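Local atomic coordinates of galectin (Danio rerio, PDB entry 6E20), a protein that binds beta-galactoside-containing glycans as a galectin and probably takes part in innate immune recognition of a viral envelope glycoprotein. Residues Pro25-Phe30 against Pro47-His52; Asn76-Gln81 against Val98-Gly103. All blocks are in the same frame, centred on the assembly; numbering follows the deposited sequence.

Phe49 of interaction 1 and Phe77 of interaction 2 set their rings edge-to-face, the closest atoms being Phe49 CD1 and Phe77 CE2 at 3.4 Å. Three loop segments and the end of strand 95-99 make up the two contacts, whose centres are 14 Å apart. They touch at several points, among them this ring pair and the approach of Arg48 O to Phe77 CE1, also at 3.4 Å. Interaction 1 carries Arg48 and His52 of the glycan pocket; interaction 2 lies away from it, with the side chain of Phe79 about 14 Å from the galactose. Phe79 also packs on Pro47 and Phe49. Residues 76-81 thus join the two contacts, leaning on 47-52 and 98-103.

Interaction 1: residues Pro25-Phe30 against Pro47-His52; sequences PDSTNF and PRFDAH. With GAL (beta-D-galactopyranose), chain D; NDG (2-acetamido-2-deoxy-alpha-D-glucopyranose), chain C.
Pro47 lies over one face of the Phe30 ring. Its CG sits 3.7 Å from Phe30 CZ, in an off-centre CH-pi contact, while Phe49 CE2 reaches the edge of the same ring. Phe30 CG stands between the backbone N and the carbonyl carbon (chi1 65°); CB leaves to the side, and the far end of the ring, CZ with CE1 and CE2, meets the proline. Phe49 turns the edge of its own ring to the backbone where Thr28 joins Asn29, and its CE2 comes 3.4 Å from Ser27 OG, a hydroxyl hydrogen-bonded to the carbonyl of Glu125. Asn29 CB also packs on Ala51 CB at 3.8 Å.

The backbones hold these groups in place. Phe30 N donates to Pro47 O at 3.1 Å, and the N-H of Asp50 makes an almost straight bond (175°) to Thr28 O. That oxygen also takes a weak bond from Phe49 N, so two successive N-H groups of the 47-52 loop converge on it.

The Arg48 chain, extended from CG to NE, carries the guanidinium to the glycan. Its NH1 gives a 2.8 Å bond to O3 of the N-acetylglucosamine, and NH2 reaches the same O3 as well as galactose O4, at 2.9 Å; both acceptors lie near the guanidinium plane. His52 CD2 stands 3.4 Å above the centre of that plane. Asn46 OD1 accepts a hydrogen bond from NE and Asp54 OD2 forms a salt bridge with NH1, which would limit rotation of the group. With His44, Asn61 and Glu71 also gripping galactose, this is the carbohydrate-recognition site of the galectin beta-sandwich.

Interaction 2: residues Asn76-Gln81 against Val98-Gly103; sequences NFPFIQ and VTLPDG
Leu100, just past the end of strand 95-99, meets three residues of 76-81 at once. Its CB rests against Pro78 CG at 4.0 Å. The two methyls part company beyond: CD2 goes to Phe79 CZ at 3.9 Å, the side chains crossing at about a right angle, while CD1 points tip to tip at the amide end of Asn76. Met45 and Ile58 also pack on this leucine.

Pro101 follows, laid across Pro78. Its CD lies 3.8 Å from Pro78 CG, its CG approaches Pro78 O at 3.6 Å, and CD also comes near Phe79 CE1. Pro78 is the centre of an inverse gamma turn.

The Asp102 side chain crosses that of Pro78 at about a right angle. Its CG lies between the backbone N and the carbonyl carbon (chi1 67°), and OD2 reaches Pro78 CB at 3.6 Å. The carboxylate and the Asn76 amide are nearly coplanar, 21° apart. Gly103 then closes the type I turn, its N bonded to Leu100 O at 2.9 Å.

With no clear hydrogen bond between the segments, and Asp102 OD1 bonded instead to Ser104, the contact depends on shape and burial of apolar surface more than on directional bonds.

Interaction 1: residues Pro25-Phe30 against Pro47-His52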
loop_
_atom_site.group_PDB
_atom_site.type_symbol
_atom_site.label_atom_id
_atom_site.label_comp_id
_atom_site.label_asym_id
_atom_site.label_seq_id
_atom_site.Cartn_x
_atom_site.Cartn_y
_atom_site.Cartn_z
ATOM N N PRO B 25 12.036 -9.832 -13.763
ATOM C CA PRO B 25 13.103 -10.716 -14.236
ATOM C C PRO B 25 14.218 -9.987 -15.000
ATOM O O PRO B 25 15.324 -10.435 -14.968
ATOM C CB PRO B 25 12.382 -11.727 -15.151
ATOM C CG PRO B 25 10.941 -11.706 -14.676
ATOM C CD PRO B 25 10.697 -10.301 -14.151
ATOM N N ASP B 26 13.885 -8.884 -15.678
ATOM C CA ASP B 26 14.824 -8.113 -16.525
ATOM C C ASP B 26 15.162 -6.788 -15.845
ATOM O O ASP B 26 15.671 -5.888 -16.532
ATOM C CB ASP B 26 14.227 -7.873 -17.923
ATOM C CG ASP B 26 13.033 -6.925 -17.960
ATOM O OD1 ASP B 26 12.386 -6.700 -16.903
ATOM O OD2 ASP B 26 12.761 -6.429 -19.049
ATOM N N SER B 27 14.971 -6.681 -14.532
ATOM C CA SER B 27 15.241 -5.424 -13.785
ATOM C C SER B 27 16.697 -4.968 -13.954
ATOM O O SER B 27 17.614 -5.789 -13.800
ATOM C CB SER B 27 14.859 -5.574 -12.336
ATOM O OG SER B 27 15.021 -4.345 -11.639
ATOM N N THR B 28 16.908 -3.687 -14.286
ATOM C CA THR B 28 18.240 -3.040 -14.282
ATOM C C THR B 28 18.393 -2.327 -12.945
ATOM O O THR B 28 19.516 -2.146 -12.489
ATOM C CB THR B 28 18.437 -2.069 -15.461
ATOM O OG1 THR B 28 17.575 -0.940 -15.289
ATOM C CG2 THR B 28 18.178 -2.725 -16.798
ATOM N N ASN B 29 17.282 -1.885 -12.383
ATOM C CA ASN B 29 17.257 -1.085 -11.141
ATOM C C ASN B 29 15.800 -0.849 -10.742
ATOM O O ASN B 29 14.876 -1.059 -11.603
ATOM C CB ASN B 29 18.035 0.229 -11.318
ATOM C CG ASN B 29 17.275 1.305 -12.060
ATOM O OD1 ASN B 29 16.937 1.137 -13.242
ATOM N ND2 ASN B 29 16.958 2.382 -11.353
ATOM N N PHE B 30 15.597 -0.356 -9.520
ATOM C CA PHE B 30 14.268 0.080 -9.024
ATOM C C PHE B 30 14.491 1.045 -7.883
ATOM O O PHE B 30 15.623 1.092 -7.399
ATOM C CB PHE B 30 13.381 -1.102 -8.611
ATOM C CG PHE B 30 13.857 -1.916 -7.437
ATOM C CD1 PHE B 30 14.660 -3.033 -7.621
ATOM C CD2 PHE B 30 13.461 -1.602 -6.140
ATOM C CE1 PHE B 30 15.080 -3.797 -6.539
ATOM C CE2 PHE B 30 13.891 -2.353 -5.053
ATOM C CZ PHE B 30 14.680 -3.466 -5.257
ATOM N N PRO B 47 18.326 0.427 -5.456
ATOM C CA PRO B 47 19.084 -0.771 -5.823
ATOM C C PRO B 47 19.268 -0.842 -7.350
ATOM O O PRO B 47 18.289 -0.797 -8.074
ATOM C CB PRO B 47 18.242 -1.913 -5.256
ATOM C CG PRO B 47 17.467 -1.267 -4.113
ATOM C CD PRO B 47 17.124 0.103 -4.666
ATOM N N ARG B 48 20.528 -0.877 -7.788
ATOM C CA ARG B 48 20.953 -0.940 -9.208
ATOM C C ARG B 48 21.616 -2.295 -9.488
ATOM O O ARG B 48 22.756 -2.520 -9.018
ATOM C CB ARG B 48 21.873 0.252 -9.486
ATOM C CG ARG B 48 21.185 1.607 -9.322
ATOM C CD ARG B 48 22.165 2.752 -9.534
ATOM N NE ARG B 48 21.538 4.061 -9.364
ATOM C CZ ARG B 48 22.145 5.224 -9.575
ATOM N NH1 ARG B 48 23.407 5.272 -9.960
ATOM N NH2 ARG B 48 21.489 6.347 -9.412
ATOM N N PHE B 49 20.944 -3.156 -10.260
ATOM C CA PHE B 49 21.554 -4.382 -10.826
ATOM C C PHE B 49 22.652 -3.924 -11.782
ATOM O O PHE B 49 23.835 -4.341 -11.647
ATOM C CB PHE B 49 20.508 -5.251 -11.537
ATOM C CG PHE B 49 19.479 -5.810 -10.592
ATOM C CD1 PHE B 49 19.802 -6.885 -9.773
ATOM C CD2 PHE B 49 18.238 -5.202 -10.444
ATOM C CE1 PHE B 49 18.889 -7.369 -8.851
ATOM C CE2 PHE B 49 17.314 -5.704 -9.547
ATOM C CZ PHE B 49 17.649 -6.778 -8.732
ATOM N N ASP B 50 22.269 -3.020 -12.681
ATOM C CA ASP B 50 23.177 -2.443 -13.697
ATOM C C ASP B 50 22.488 -1.240 -14.344
ATOM O O ASP B 50 21.687 -1.448 -15.308
ATOM C CB ASP B 50 23.554 -3.517 -14.715
ATOM C CG ASP B 50 24.832 -3.238 -15.485
ATOM O OD1 ASP B 50 25.318 -2.115 -15.419
ATOM O OD2 ASP B 50 25.341 -4.172 -16.125
ATOM N N ALA B 51 22.761 -0.032 -13.840
ATOM C CA ALA B 51 22.141 1.224 -14.322
ATOM C C ALA B 51 22.980 2.417 -13.835
ATOM O O ALA B 51 23.601 2.240 -12.728
ATOM C CB ALA B 51 20.709 1.265 -13.841
ATOM N N HIS B 52 23.077 3.527 -14.606
ATOM C CA HIS B 52 23.753 4.809 -14.208
ATOM C C HIS B 52 25.257 4.535 -14.015
ATOM O O HIS B 52 25.917 5.324 -13.298
ATOM C CB HIS B 52 22.994 5.400 -12.998
ATOM C CG HIS B 52 21.531 5.445 -13.270
ATOM N ND1 HIS B 52 20.991 6.097 -14.363
ATOM C CD2 HIS B 52 20.499 4.850 -12.626
ATOM C CE1 HIS B 52 19.674 5.931 -14.356
ATOM N NE2 HIS B 52 19.345 5.172 -13.300
HETATM C C1 GAL D . 20.940 9.623 -10.858
HETATM C C2 GAL D . 19.798 8.845 -11.461
HETATM C C3 GAL D . 18.498 9.190 -10.742
HETATM C C4 GAL D . 18.674 8.982 -9.237
HETATM C C5 GAL D . 19.880 9.818 -8.755
HETATM C C6 GAL D . 20.205 9.642 -7.252
HETATM O O2 GAL D . 19.725 9.233 -12.835
HETATM O O3 GAL D . 17.457 8.376 -11.224
HETATM O O4 GAL D . 18.880 7.580 -9.059
HETATM O O5 GAL D . 21.047 9.428 -9.476
HETATM O O6 GAL D . 21.452 10.276 -6.911
HETATM C C1 NDG C . 26.065 10.517 -11.740
HETATM C C2 NDG C . 25.699 9.338 -10.774
HETATM C C3 NDG C . 24.343 8.761 -11.012
HETATM C C4 NDG C . 23.304 9.852 -11.209
HETATM C C5 NDG C . 23.732 10.715 -12.398
HETATM C C6 NDG C . 22.680 11.775 -12.783
HETATM C C7 NDG C . 27.678 8.313 -10.187
HETATM C C8 NDG C . 28.878 7.669 -9.535
HETATM O O5 NDG C . 24.965 11.369 -12.081
HETATM O O3 NDG C . 24.138 7.959 -9.853
HETATM O O4 NDG C . 22.107 9.159 -11.519
HETATM O O6 NDG C . 22.367 12.565 -11.623
HETATM O O7 NDG C . 27.506 9.370 -10.372
HETATM N N2 NDG C . 26.507 8.085 -10.700
HETATM O O1 NDG C . 26.669 10.034 -12.924
#

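Interaction 2: residues Asn76-Gln81 against Val98-Gly103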
loop_
_atom_site.group_PDB
_atom_site.type_symbol
_atom_site.label_atom_id
_atom_site.label_comp_id
_atom_site.label_asym_id
_atom_site.label_seq_id
_atom_site.Cartn_x
_atom_site.Cartn_y
_atom_site.Cartn_z
ATOM N N ASN B 76 26.677 -3.595 -0.486
ATOM C CA ASN B 76 25.813 -4.692 0.024
ATOM C C ASN B 76 24.558 -4.792 -0.856
ATOM O O ASN B 76 23.833 -3.810 -0.944
ATOM C CB ASN B 76 25.481 -4.435 1.490
ATOM C CG ASN B 76 24.597 -5.502 2.085
ATOM O OD1 ASN B 76 24.488 -6.602 1.544
ATOM N ND2 ASN B 76 23.974 -5.181 3.206
ATOM N N PHE B 77 24.340 -5.913 -1.537
ATOM C CA PHE B 77 23.312 -6.047 -2.601
ATOM C C PHE B 77 22.658 -7.419 -2.553
ATOM O O PHE B 77 22.913 -8.249 -3.418
ATOM C CB PHE B 77 23.903 -5.822 -3.993
ATOM C CG PHE B 77 22.894 -5.437 -5.044
ATOM C CD1 PHE B 77 22.423 -4.129 -5.139
ATOM C CD2 PHE B 77 22.463 -6.361 -5.990
ATOM C CE1 PHE B 77 21.504 -3.779 -6.123
ATOM C CE2 PHE B 77 21.540 -6.007 -6.963
ATOM C CZ PHE B 77 21.069 -4.716 -7.036
ATOM N N PRO B 78 21.748 -7.677 -1.593
ATOM C CA PRO B 78 21.074 -8.968 -1.506
ATOM C C PRO B 78 19.740 -8.922 -2.259
ATOM O O PRO B 78 18.737 -9.292 -1.674
ATOM C CB PRO B 78 20.867 -9.102 0.012
ATOM C CG PRO B 78 20.539 -7.675 0.424
ATOM C CD PRO B 78 21.349 -6.780 -0.498
ATOM N N PHE B 79 19.737 -8.393 -3.483
ATOM C CA PHE B 79 18.572 -8.459 -4.395
ATOM C C PHE B 79 18.926 -9.342 -5.576
ATOM O O PHE B 79 20.090 -9.343 -6.012
ATOM C CB PHE B 79 18.138 -7.080 -4.891
ATOM C CG PHE B 79 17.845 -6.148 -3.747
ATOM C CD1 PHE B 79 16.653 -6.257 -3.044
ATOM C CD2 PHE B 79 18.765 -5.185 -3.358
ATOM C CE1 PHE B 79 16.376 -5.409 -1.982
ATOM C CE2 PHE B 79 18.489 -4.345 -2.288
ATOM C CZ PHE B 79 17.301 -4.469 -1.600
ATOM N N ILE B 80 17.916 -10.024 -6.111
ATOM C CA ILE B 80 18.068 -10.850 -7.333
ATOM C C ILE B 80 16.842 -10.656 -8.193
ATOM O O ILE B 80 15.715 -10.695 -7.637
ATOM C CB ILE B 80 18.253 -12.342 -7.003
ATOM C CG1 ILE B 80 19.459 -12.599 -6.094
ATOM C CG2 ILE B 80 18.345 -13.143 -8.284
ATOM C CD1 ILE B 80 19.337 -13.863 -5.280
ATOM N N GLN B 81 17.074 -10.555 -9.507
ATOM C CA GLN B 81 16.002 -10.523 -10.535
ATOM C C GLN B 81 15.050 -11.692 -10.239
ATOM O O GLN B 81 15.534 -12.846 -10.007
ATOM C CB GLN B 81 16.577 -10.560 -11.959
ATOM C CG GLN B 81 17.393 -9.329 -12.372
ATOM C CD GLN B 81 18.882 -9.392 -12.082
ATOM O OE1 GLN B 81 19.336 -9.990 -11.097
ATOM N NE2 GLN B 81 19.673 -8.757 -12.938
ATOM N N VAL B 98 17.422 1.454 7.088
ATOM C CA VAL B 98 16.946 0.391 6.171
ATOM C C VAL B 98 17.549 -0.927 6.622
ATOM O O VAL B 98 18.784 -1.025 6.647
ATOM C CB VAL B 98 17.330 0.686 4.716
ATOM C CG1 VAL B 98 16.764 -0.360 3.769
ATOM C CG2 VAL B 98 16.906 2.087 4.332
ATOM N N THR B 99 16.702 -1.894 6.931
ATOM C CA THR B 99 17.113 -3.299 7.143
ATOM C C THR B 99 16.833 -4.043 5.834
ATOM O O THR B 99 15.675 -4.075 5.370
ATOM C CB THR B 99 16.468 -3.886 8.407
ATOM O OG1 THR B 99 16.668 -2.942 9.473
ATOM C CG2 THR B 99 17.020 -5.248 8.756
ATOM N N LEU B 100 17.891 -4.595 5.261
ATOM C CA LEU B 100 17.860 -5.347 3.994
ATOM C C LEU B 100 17.500 -6.793 4.293
ATOM O O LEU B 100 17.584 -7.205 5.448
ATOM C CB LEU B 100 19.246 -5.225 3.377
ATOM C CG LEU B 100 19.574 -3.818 2.909
ATOM C CD1 LEU B 100 20.942 -3.789 2.261
ATOM C CD2 LEU B 100 18.501 -3.322 1.953
ATOM N N PRO B 101 17.123 -7.584 3.253
ATOM C CA PRO B 101 16.734 -8.984 3.422
ATOM C C PRO B 101 17.733 -9.778 4.272
ATOM O O PRO B 101 17.309 -10.475 5.154
ATOM C CB PRO B 101 16.710 -9.572 2.003
ATOM C CG PRO B 101 16.544 -8.379 1.088
ATOM C CD PRO B 101 17.066 -7.168 1.844
ATOM N N ASP B 102 19.030 -9.625 4.005
ATOM C CA ASP B 102 20.089 -10.417 4.679
ATOM C C ASP B 102 20.399 -9.829 6.066
ATOM O O ASP B 102 21.485 -10.112 6.575
ATOM C CB ASP B 102 21.333 -10.497 3.791
ATOM C CG ASP B 102 22.018 -9.155 3.599
ATOM O OD1 ASP B 102 21.506 -8.169 4.161
ATOM O OD2 ASP B 102 23.029 -9.101 2.856
ATOM N N GLY B 103 19.513 -9.017 6.648
ATOM C CA GLY B 103 19.671 -8.492 8.022
ATOM C C GLY B 103 20.667 -7.338 8.106
ATOM O O GLY B 103 20.745 -6.698 9.170
#